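PDB 3FZ0: nucleoside hydrolase, putative from Trypanosoma brucei, which belongs to the nucleoside hydrolase family and binds a calcium ion at its metal site. Local coordinates for residues Val128-Leu137 with Leu154-Met165; Leu194-Val203 with Gly332-Ile340. The protein carries 2 engineered substitutions. All blocks are in the same frame, centred on the assembly; numbering follows the deposited sequence.

Contact 1. Residues Val128-Leu137 with Leu154-Met165; sequences VYQLVALGPL and LGTDTIPGIVIM. With CA (calcium ion), chain G.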
loop_
_atom_site.group_PDB
_atom_site.type_symbol
_atom_site.label_atom_id
_atom_site.label_comp_id
_atom_site.label_asym_id
_atom_site.label_seq_id
_atom_site.Cartn_x
_atom_site.Cartn_y
_atom_site.Cartn_z
ATOM N N VAL B 128 -15.322 -23.619 30.762
ATOM C CA VAL B 128 -15.126 -22.545 29.821
ATOM C C VAL B 128 -14.043 -22.973 28.828
ATOM O O VAL B 128 -12.998 -23.553 29.203
ATOM C CB VAL B 128 -14.820 -21.195 30.540
ATOM C CG1 VAL B 128 -13.377 -21.146 31.066
ATOM C CG2 VAL B 128 -15.056 -20.046 29.616
ATOM N N TYR B 129 -14.314 -22.719 27.555
ATOM C CA TYR B 129 -13.378 -23.060 26.502
ATOM C C TYR B 129 -12.619 -21.818 26.087
ATOM O O TYR B 129 -13.215 -20.741 25.975
ATOM C CB TYR B 129 -14.118 -23.627 25.299
ATOM C CG TYR B 129 -14.770 -24.957 25.566
ATOM C CD1 TYR B 129 -15.940 -25.056 26.323
ATOM C CD2 TYR B 129 -14.238 -26.130 25.038
ATOM C CE1 TYR B 129 -16.556 -26.308 26.556
ATOM C CE2 TYR B 129 -14.853 -27.385 25.264
ATOM C CZ TYR B 129 -15.990 -27.471 26.030
ATOM O OH TYR B 129 -16.592 -28.715 26.255
ATOM N N GLN B 130 -11.309 -21.966 25.868
ATOM C CA GLN B 130 -10.452 -20.855 25.444
ATOM C C GLN B 130 -9.531 -21.304 24.313
ATOM O O GLN B 130 -9.102 -22.476 24.265
ATOM C CB GLN B 130 -9.604 -20.357 26.620
ATOM C CG GLN B 130 -10.393 -19.744 27.732
ATOM C CD GLN B 130 -9.530 -19.241 28.864
ATOM O OE1 GLN B 130 -9.054 -20.016 29.692
ATOM N NE2 GLN B 130 -9.337 -17.929 28.925
ATOM N N LEU B 131 -9.254 -20.380 23.396
ATOM C CA LEU B 131 -8.342 -20.648 22.311
ATOM C C LEU B 131 -7.171 -19.758 22.590
ATOM O O LEU B 131 -7.348 -18.559 22.773
ATOM C CB LEU B 131 -8.975 -20.283 20.970
ATOM C CG LEU B 131 -8.364 -20.762 19.634
ATOM C CD1 LEU B 131 -9.229 -20.289 18.506
ATOM C CD2 LEU B 131 -6.973 -20.263 19.398
ATOM N N VAL B 132 -5.981 -20.343 22.681
ATOM C CA VAL B 132 -4.765 -19.569 22.808
ATOM C C VAL B 132 -3.929 -19.804 21.563
ATOM O O VAL B 132 -3.632 -20.944 21.246
ATOM C CB VAL B 132 -3.983 -20.023 24.026
ATOM C CG1 VAL B 132 -2.737 -19.096 24.247
ATOM C CG2 VAL B 132 -4.918 -20.045 25.228
ATOM N N ALA B 133 -3.554 -18.747 20.863
ATOM C CA ALA B 133 -2.875 -18.856 19.576
ATOM C C ALA B 133 -1.448 -18.418 19.754
ATOM O O ALA B 133 -1.192 -17.262 20.135
ATOM C CB ALA B 133 -3.554 -17.934 18.525
ATOM N N LEU B 134 -0.508 -19.309 19.447
ATOM C CA LEU B 134 0.902 -19.035 19.678
ATOM C C LEU B 134 1.722 -18.951 18.401
ATOM O O LEU B 134 2.964 -19.040 18.441
ATOM C CB LEU B 134 1.491 -20.104 20.594
ATOM C CG LEU B 134 0.733 -20.393 21.893
ATOM C CD1 LEU B 134 1.390 -21.526 22.680
ATOM C CD2 LEU B 134 0.604 -19.121 22.755
ATOM N N GLY B 135 1.060 -18.792 17.271
ATOM C CA GLY B 135 1.774 -18.659 16.013
ATOM C C GLY B 135 1.043 -17.740 15.061
ATOM O O GLY B 135 0.196 -16.935 15.488
ATOM N N PRO B 136 1.393 -17.808 13.771
ATOM C CA PRO B 136 0.625 -17.058 12.818
ATOM C C PRO B 136 -0.819 -17.499 12.940
ATOM O O PRO B 136 -1.074 -18.686 13.206
ATOM C CB PRO B 136 1.222 -17.503 11.490
ATOM C CG PRO B 136 2.628 -17.848 11.814
ATOM C CD PRO B 136 2.539 -18.496 13.140
ATOM N N LEU B 137 -1.751 -16.571 12.723
ATOM C CA LEU B 137 -3.177 -16.851 12.898
ATOM C C LEU B 137 -3.915 -17.603 11.775
ATOM O O LEU B 137 -5.147 -17.659 11.774
ATOM C CB LEU B 137 -3.906 -15.554 13.233
ATOM C CG LEU B 137 -3.343 -14.932 14.509
ATOM C CD1 LEU B 137 -3.645 -13.440 14.565
ATOM C CD2 LEU B 137 -3.919 -15.690 15.708
ATOM N N LEU B 154 -16.700 -19.723 22.832
ATOM C CA LEU B 154 -15.461 -19.486 23.603
ATOM C C LEU B 154 -15.649 -18.351 24.602
ATOM O O LEU B 154 -16.264 -17.315 24.286
ATOM C CB LEU B 154 -14.300 -19.144 22.679
ATOM C CG LEU B 154 -13.842 -20.219 21.698
ATOM C CD1 LEU B 154 -12.933 -19.647 20.668
ATOM C CD2 LEU B 154 -13.141 -21.365 22.381
ATOM N N GLY B 155 -15.154 -18.567 25.808
ATOM C CA GLY B 155 -15.097 -17.559 26.834
ATOM C C GLY B 155 -16.377 -17.406 27.590
ATOM O O GLY B 155 -17.289 -18.216 27.469
ATOM N N THR B 156 -16.433 -16.331 28.366
ATOM C CA THR B 156 -17.587 -15.972 29.172
ATOM C C THR B 156 -17.765 -14.478 28.924
ATOM O O THR B 156 -17.018 -13.904 28.113
ATOM C CB THR B 156 -17.291 -16.324 30.650
ATOM O OG1 THR B 156 -17.389 -17.750 30.811
ATOM C CG2 THR B 156 -18.255 -15.682 31.604
ATOM N N ASP B 157 -18.751 -13.836 29.558
ATOM C CA ASP B 157 -18.831 -12.364 29.511
ATOM C C ASP B 157 -17.620 -11.766 30.241
ATOM O O ASP B 157 -17.260 -10.626 30.020
ATOM C CB ASP B 157 -20.150 -11.848 30.100
ATOM C CG ASP B 157 -20.446 -12.413 31.506
ATOM O OD1 ASP B 157 -19.692 -13.293 32.002
ATOM O OD2 ASP B 157 -21.450 -11.977 32.124
ATOM N N THR B 158 -16.960 -12.584 31.058
ATOM C CA THR B 158 -15.892 -12.173 31.957
ATOM C C THR B 158 -14.539 -12.769 31.522
ATOM O O THR B 158 -13.489 -12.115 31.611
ATOM C CB THR B 158 -16.261 -12.667 33.377
ATOM O OG1 THR B 158 -17.384 -11.921 33.854
ATOM C CG2 THR B 158 -15.107 -12.526 34.366
ATOM N N ILE B 159 -14.556 -14.026 31.077
ATOM C CA ILE B 159 -13.332 -14.748 30.757
ATOM C C ILE B 159 -13.139 -14.710 29.259
ATOM O O ILE B 159 -14.070 -15.053 28.535
ATOM C CB ILE B 159 -13.382 -16.230 31.243
ATOM C CG1 ILE B 159 -13.565 -16.298 32.769
ATOM C CG2 ILE B 159 -12.133 -17.015 30.789
ATOM C CD1 ILE B 159 -13.862 -17.721 33.300
ATOM N N PRO B 160 -11.950 -14.271 28.798
ATOM C CA PRO B 160 -11.583 -14.172 27.393
ATOM C C PRO B 160 -11.618 -15.505 26.689
ATOM O O PRO B 160 -11.039 -16.471 27.174
ATOM C CB PRO B 160 -10.126 -13.691 27.451
ATOM C CG PRO B 160 -10.040 -12.937 28.726
ATOM C CD PRO B 160 -10.865 -13.770 29.662
ATOM N N GLY B 161 -12.295 -15.539 25.548
ATOM C CA GLY B 161 -12.327 -16.701 24.666
ATOM C C GLY B 161 -11.088 -16.882 23.803
ATOM O O GLY B 161 -10.765 -17.999 23.374
ATOM N N ILE B 162 -10.400 -15.790 23.513
ATOM C CA ILE B 162 -9.195 -15.897 22.694
ATOM C C ILE B 162 -8.058 -15.039 23.237
ATOM O O ILE B 162 -8.206 -13.865 23.558
ATOM C CB ILE B 162 -9.488 -15.682 21.144
ATOM C CG1 ILE B 162 -8.222 -15.888 20.292
ATOM C CG2 ILE B 162 -10.173 -14.335 20.878
ATOM C CD1 ILE B 162 -8.485 -15.993 18.775
ATOM N N VAL B 163 -6.921 -15.675 23.401
ATOM C CA VAL B 163 -5.696 -14.975 23.783
ATOM C C VAL B 163 -4.652 -15.287 22.731
ATOM O O VAL B 163 -4.466 -16.432 22.369
ATOM C CB VAL B 163 -5.231 -15.401 25.163
ATOM C CG1 VAL B 163 -4.094 -14.557 25.594
ATOM C CG2 VAL B 163 -6.372 -15.289 26.149
ATOM N N ILE B 164 -4.019 -14.256 22.199
ATOM C CA ILE B 164 -3.049 -14.447 21.100
ATOM C C ILE B 164 -1.654 -13.907 21.424
ATOM O O ILE B 164 -1.501 -12.806 21.993
ATOM C CB ILE B 164 -3.587 -13.849 19.764
ATOM C CG1 ILE B 164 -3.739 -12.315 19.838
ATOM C CG2 ILE B 164 -4.903 -14.535 19.384
ATOM C CD1 ILE B 164 -4.118 -11.657 18.516
ATOM N N MET B 165 -0.622 -14.675 21.102
ATOM C CA MET B 165 0.732 -14.081 21.176
ATOM C C MET B 165 1.028 -13.490 19.807
ATOM O O MET B 165 1.272 -14.210 18.853
ATOM C CB MET B 165 1.820 -15.081 21.627
ATOM C CG MET B 165 3.089 -14.381 22.037
ATOM S SD MET B 165 3.982 -13.699 20.623
ATOM C CE MET B 165 4.451 -12.076 21.219
HETATM CA CA CA G . 5.164 -19.611 18.660
HETATM O O HOH W 1 -16.823 -21.369 27.199
HETATM O O HOH W 2 5.034 -17.360 19.096
HETATM O O HOH W 3 5.771 -18.301 16.379
HETATM O O HOH W 4 7.536 -19.111 19.006
#

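Contact 2. Residues Leu194-Val203 with Gly332-Ile340; sequences LQHKGWKCPV and GRWRNCNVI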
loop_
_atom_site.group_PDB
_atom_site.type_symbol
_atom_site.label_atom_id
_atom_site.label_comp_id
_atom_site.label_asym_id
_atom_site.label_seq_id
_atom_site.Cartn_x
_atom_site.Cartn_y
_atom_site.Cartn_z
ATOM N N LEU B 194 -9.169 -9.924 14.569
ATOM C CA LEU B 194 -9.520 -8.662 15.236
ATOM C C LEU B 194 -10.811 -7.994 14.722
ATOM O O LEU B 194 -11.468 -7.306 15.476
ATOM C CB LEU B 194 -8.349 -7.688 15.211
ATOM C CG LEU B 194 -7.041 -8.050 15.949
ATOM C CD1 LEU B 194 -5.853 -7.195 15.467
ATOM C CD2 LEU B 194 -7.142 -7.923 17.455
ATOM N N GLN B 195 -11.167 -8.171 13.449
ATOM C CA GLN B 195 -12.412 -7.614 12.891
ATOM C C GLN B 195 -13.653 -8.482 13.134
ATOM O O GLN B 195 -14.763 -8.053 12.846
ATOM C CB GLN B 195 -12.281 -7.397 11.393
ATOM C CG GLN B 195 -11.302 -6.300 10.973
ATOM C CD GLN B 195 -11.692 -4.921 11.484
ATOM O OE1 GLN B 195 -10.971 -4.315 12.276
ATOM N NE2 GLN B 195 -12.822 -4.430 11.045
ATOM N N HIS B 196 -13.475 -9.689 13.676
ATOM C CA HIS B 196 -14.586 -10.620 13.858
ATOM C C HIS B 196 -15.654 -10.092 14.818
ATOM O O HIS B 196 -15.330 -9.605 15.905
ATOM C CB HIS B 196 -14.086 -11.980 14.360
ATOM C CG HIS B 196 -15.190 -12.879 14.816
ATOM N ND1 HIS B 196 -16.015 -13.548 13.936
ATOM C CD2 HIS B 196 -15.644 -13.178 16.057
ATOM C CE1 HIS B 196 -16.900 -14.251 14.618
ATOM N NE2 HIS B 196 -16.704 -14.037 15.905
ATOM N N LYS B 197 -16.916 -10.201 14.416
ATOM C CA LYS B 197 -18.041 -9.790 15.251
ATOM C C LYS B 197 -18.557 -10.992 16.025
ATOM O O LYS B 197 -18.856 -12.039 15.445
ATOM C CB LYS B 197 -19.201 -9.232 14.397
ATOM C CG LYS B 197 -18.878 -8.005 13.543
ATOM C CD LYS B 197 -18.345 -6.821 14.378
ATOM C CE LYS B 197 -17.991 -5.635 13.470
ATOM N NZ LYS B 197 -16.916 -6.031 12.488
ATOM N N GLY B 198 -18.676 -10.846 17.333
ATOM C CA GLY B 198 -19.312 -11.860 18.130
ATOM C C GLY B 198 -18.437 -12.594 19.126
ATOM O O GLY B 198 -18.853 -13.628 19.636
ATOM N N TRP B 199 -17.234 -12.090 19.394
ATOM C CA TRP B 199 -16.461 -12.559 20.539
ATOM C C TRP B 199 -17.209 -12.124 21.789
ATOM O O TRP B 199 -17.726 -11.012 21.843
ATOM C CB TRP B 199 -15.079 -11.919 20.580
ATOM C CG TRP B 199 -14.123 -12.264 19.482
ATOM C CD1 TRP B 199 -13.559 -11.389 18.601
ATOM C CD2 TRP B 199 -13.553 -13.548 19.187
ATOM N NE1 TRP B 199 -12.684 -12.039 17.763
ATOM C CE2 TRP B 199 -12.661 -13.368 18.100
ATOM C CE3 TRP B 199 -13.685 -14.816 19.743
ATOM C CZ2 TRP B 199 -11.921 -14.415 17.554
ATOM C CZ3 TRP B 199 -12.957 -15.865 19.191
ATOM C CH2 TRP B 199 -12.087 -15.652 18.104
ATOM N N LYS B 200 -17.259 -12.997 22.789
ATOM C CA LYS B 200 -17.859 -12.650 24.076
ATOM C C LYS B 200 -17.025 -11.620 24.849
ATOM O O LYS B 200 -17.570 -10.825 25.617
ATOM C CB LYS B 200 -18.073 -13.904 24.921
ATOM C CG LYS B 200 -19.307 -14.754 24.536
ATOM C CD LYS B 200 -19.868 -15.417 25.800
ATOM C CE LYS B 200 -20.483 -16.810 25.567
ATOM N NZ LYS B 200 -19.469 -17.910 25.728
ATOM N N CYS B 201 -15.711 -11.658 24.641
ATOM C CA CYS B 201 -14.781 -10.723 25.244
ATOM C C CYS B 201 -13.803 -10.274 24.190
ATOM O O CYS B 201 -13.425 -11.069 23.324
ATOM C CB CYS B 201 -13.940 -11.387 26.344
ATOM S SG CYS B 201 -14.582 -11.256 28.003
ATOM N N PRO B 202 -13.325 -9.020 24.288
ATOM C CA PRO B 202 -12.292 -8.560 23.349
ATOM C C PRO B 202 -11.114 -9.525 23.307
ATOM O O PRO B 202 -10.768 -10.110 24.334
ATOM C CB PRO B 202 -11.817 -7.241 23.968
ATOM C CG PRO B 202 -12.998 -6.785 24.795
ATOM C CD PRO B 202 -13.694 -7.993 25.280
ATOM N N VAL B 203 -10.517 -9.674 22.125
ATOM C CA VAL B 203 -9.259 -10.407 21.925
ATOM C C VAL B 203 -8.228 -9.843 22.906
ATOM O O VAL B 203 -8.110 -8.617 23.026
ATOM C CB VAL B 203 -8.740 -10.193 20.471
ATOM C CG1 VAL B 203 -7.396 -10.916 20.232
ATOM C CG2 VAL B 203 -9.802 -10.585 19.424
ATOM N N GLY B 332 -16.602 3.571 12.373
ATOM C CA GLY B 332 -16.896 2.147 12.408
ATOM C C GLY B 332 -15.830 1.399 13.199
ATOM O O GLY B 332 -15.544 0.224 12.935
ATOM N N ARG B 333 -15.229 2.069 14.177
ATOM C CA ARG B 333 -14.419 1.358 15.179
ATOM C C ARG B 333 -15.239 1.043 16.422
ATOM O O ARG B 333 -16.315 1.609 16.635
ATOM C CB ARG B 333 -13.158 2.145 15.557
ATOM C CG ARG B 333 -12.291 2.451 14.369
ATOM C CD ARG B 333 -11.106 3.263 14.763
ATOM N NE ARG B 333 -10.307 3.645 13.616
ATOM C CZ ARG B 333 -9.389 4.596 13.652
ATOM N NH1 ARG B 333 -9.150 5.241 14.793
ATOM N NH2 ARG B 333 -8.717 4.915 12.542
ATOM N N TRP B 334 -14.719 0.119 17.219
ATOM C CA TRP B 334 -15.273 -0.257 18.524
ATOM C C TRP B 334 -14.106 -0.816 19.318
ATOM O O TRP B 334 -13.053 -1.083 18.736
ATOM C CB TRP B 334 -16.418 -1.259 18.375
ATOM C CG TRP B 334 -16.002 -2.674 18.139
ATOM C CD1 TRP B 334 -15.990 -3.672 19.059
ATOM C CD2 TRP B 334 -15.554 -3.264 16.900
ATOM N NE1 TRP B 334 -15.560 -4.842 18.486
ATOM C CE2 TRP B 334 -15.285 -4.627 17.165
ATOM C CE3 TRP B 334 -15.368 -2.775 15.589
ATOM C CZ2 TRP B 334 -14.836 -5.515 16.183
ATOM C CZ3 TRP B 334 -14.922 -3.675 14.595
ATOM C CH2 TRP B 334 -14.662 -5.026 14.910
ATOM N N ARG B 335 -14.258 -0.963 20.632
ATOM C CA ARG B 335 -13.159 -1.477 21.469
ATOM C C ARG B 335 -13.071 -2.999 21.368
ATOM O O ARG B 335 -13.686 -3.740 22.163
ATOM C CB ARG B 335 -13.323 -1.030 22.919
ATOM C CG ARG B 335 -13.021 0.392 23.113
ATOM C CD ARG B 335 -13.146 0.882 24.537
ATOM N NE ARG B 335 -13.326 2.342 24.501
ATOM C CZ ARG B 335 -12.342 3.232 24.360
ATOM N NH1 ARG B 335 -11.073 2.820 24.271
ATOM N NH2 ARG B 335 -12.627 4.543 24.323
ATOM N N ASN B 336 -12.302 -3.459 20.386
ATOM C CA ASN B 336 -12.248 -4.871 20.041
ATOM C C ASN B 336 -11.078 -5.625 20.606
ATOM O O ASN B 336 -11.011 -6.842 20.437
ATOM C CB ASN B 336 -12.230 -5.043 18.521
ATOM C CG ASN B 336 -10.953 -4.501 17.878
ATOM O OD1 ASN B 336 -10.269 -3.661 18.440
ATOM N ND2 ASN B 336 -10.659 -4.962 16.672
ATOM N N CYS B 337 -10.155 -4.927 21.256
ATOM C CA CYS B 337 -8.908 -5.560 21.672
ATOM C C CYS B 337 -8.345 -5.016 22.989
ATOM O O CYS B 337 -8.270 -3.805 23.184
ATOM C CB CYS B 337 -7.894 -5.417 20.556
ATOM S SG CYS B 337 -6.240 -6.031 20.932
ATOM N N ASN B 338 -7.975 -5.919 23.891
ATOM C CA ASN B 338 -7.329 -5.552 25.148
ATOM C C ASN B 338 -5.824 -5.718 25.004
ATOM O O ASN B 338 -5.325 -6.830 24.896
ATOM C CB ASN B 338 -7.872 -6.388 26.302
ATOM C CG ASN B 338 -7.517 -5.814 27.684
ATOM O OD1 ASN B 338 -7.420 -4.596 27.868
ATOM N ND2 ASN B 338 -7.327 -6.706 28.660
ATOM N N VAL B 339 -5.119 -4.598 24.939
ATOM C CA VAL B 339 -3.669 -4.586 24.739
ATOM C C VAL B 339 -3.055 -4.760 26.118
ATOM O O VAL B 339 -3.201 -3.866 26.957
ATOM C CB VAL B 339 -3.203 -3.249 24.077
ATOM C CG1 VAL B 339 -1.706 -3.217 23.916
ATOM C CG2 VAL B 339 -3.915 -3.075 22.722
ATOM N N ILE B 340 -2.427 -5.917 26.360
ATOM C CA ILE B 340 -1.810 -6.215 27.650
ATOM C C ILE B 340 -0.473 -5.450 27.751
ATOM O O ILE B 340 0.394 -5.618 26.886
ATOM C CB ILE B 340 -1.539 -7.730 27.809
ATOM C CG1 ILE B 340 -2.755 -8.590 27.380
ATOM C CG2 ILE B 340 -1.045 -8.041 29.211
ATOM C CD1 ILE B 340 -4.050 -8.374 28.172
#

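Contact 1. Residues Val128-Leu137 with Leu154-Met165
In the central sheet, at the edge of the calcium site, strand 128-133 and strand 162-165 run parallel, two strands of one beta-alpha-beta unit. Val163 sits in the middle of the bonding: its N donates to Leu131 O and its O accepts from Ala133 N at 2.9 Å. Beyond it, Met165 N meets Ala133 O at 2.8 Å in a nearly straight bond. On one face, the methyl CB of Ala133 meets Ile164 CG2 at 3.8 Å; the same CG2 is touched by Leu137 CD2 at 4.0 Å. Val132 and Val163 point to the opposite face, against Ala290 of helix 282-291.

Ahead of strand 162-165, Gln130 reaches over to the loop: its extended chain brings NE2 to Pro160 O at 2.8 Å, in the plane of both amide and carbonyl. The side-chain amide is held at both ends, since NE2 also bonds Ala290 O and OE1 takes Arg7 NH1. Gly155, at positive phi, gives its N to Tyr129 O.

One residue beyond Ala133, the backbone O of Leu134 binds the calcium ion at 2.3 Å, joined by Asp14, Asp19, Asp283 and waters. A metal ligand at the C-terminal end of parallel strands is characteristic of the nucleoside hydrolase fold.

Contact 2. Residues Leu194-Val203 with Gly332-Ile340
Trp334 lies against the turn that follows helix 187-195, its indole flanked on both faces. Over one face comes Lys197, whose CE stands 4.0 Å from the centroid of the six-membered ring in a CH-pi contact. Bends at chi2 and chi4 fold the lysine chain back, so that NZ can donate to Gln195 O at 3.0 Å; a lysine suits this exposed spot, its methylenes on the ring and its ammonium on Gln195 O. That carbonyl oxygen in turn meets the indole at its edge, 3.7 Å from Trp334 CH2. The opposite face rests on Asn336 CB, near the rim.

Asn336 reaches the same helix end with its amide. With chi1 at 66° CG is tucked over its own backbone, and from there ND2 reaches Leu194 O at 2.8 Å, from above the carbonyl plane. Its OD1 accepts from Val304 N, so the buried amide links the helix end to strand 296-306. Beside it, Leu194 CD2 packs on Cys337 CB at 4.1 Å.

Pro202, with no N-H to give, lays CB 3.6 Å from Asn336 O. The next residue, Val203, starts the pairing: Asn338 N donates to Val203 O at 2.8 Å, after a weak bond from Val203 N to Asn336 O. On its other side the strand pairs antiparallel with 296-306, where Asn336 and Cys337 both face Thr302 in a classic beta bulge; strand 337-343 is thus where the mixed sheet changes from parallel to antiparallel.

Along the chain the two contacts come in series. Contact 1 closes first, a short loop of 16 residues containing helix 138-146, and joins neighbouring strands of the sheet. Contact 2 opens afterwards at the end of helix 187-195 and closes a far longer excursion of 128 residues, bringing strand 337-343 beside strand 203-206. Neither nests in nor crosses the other. Strand 203-206 pairs with 162-165 on one side and with 337-343 on the other, so both contacts belong to one continuous sheet, their centres about 12 Å apart. They also touch directly: Lys200 NZ lies 2.8 Å from Gly155 O, a probable hydrogen bond between the two loops.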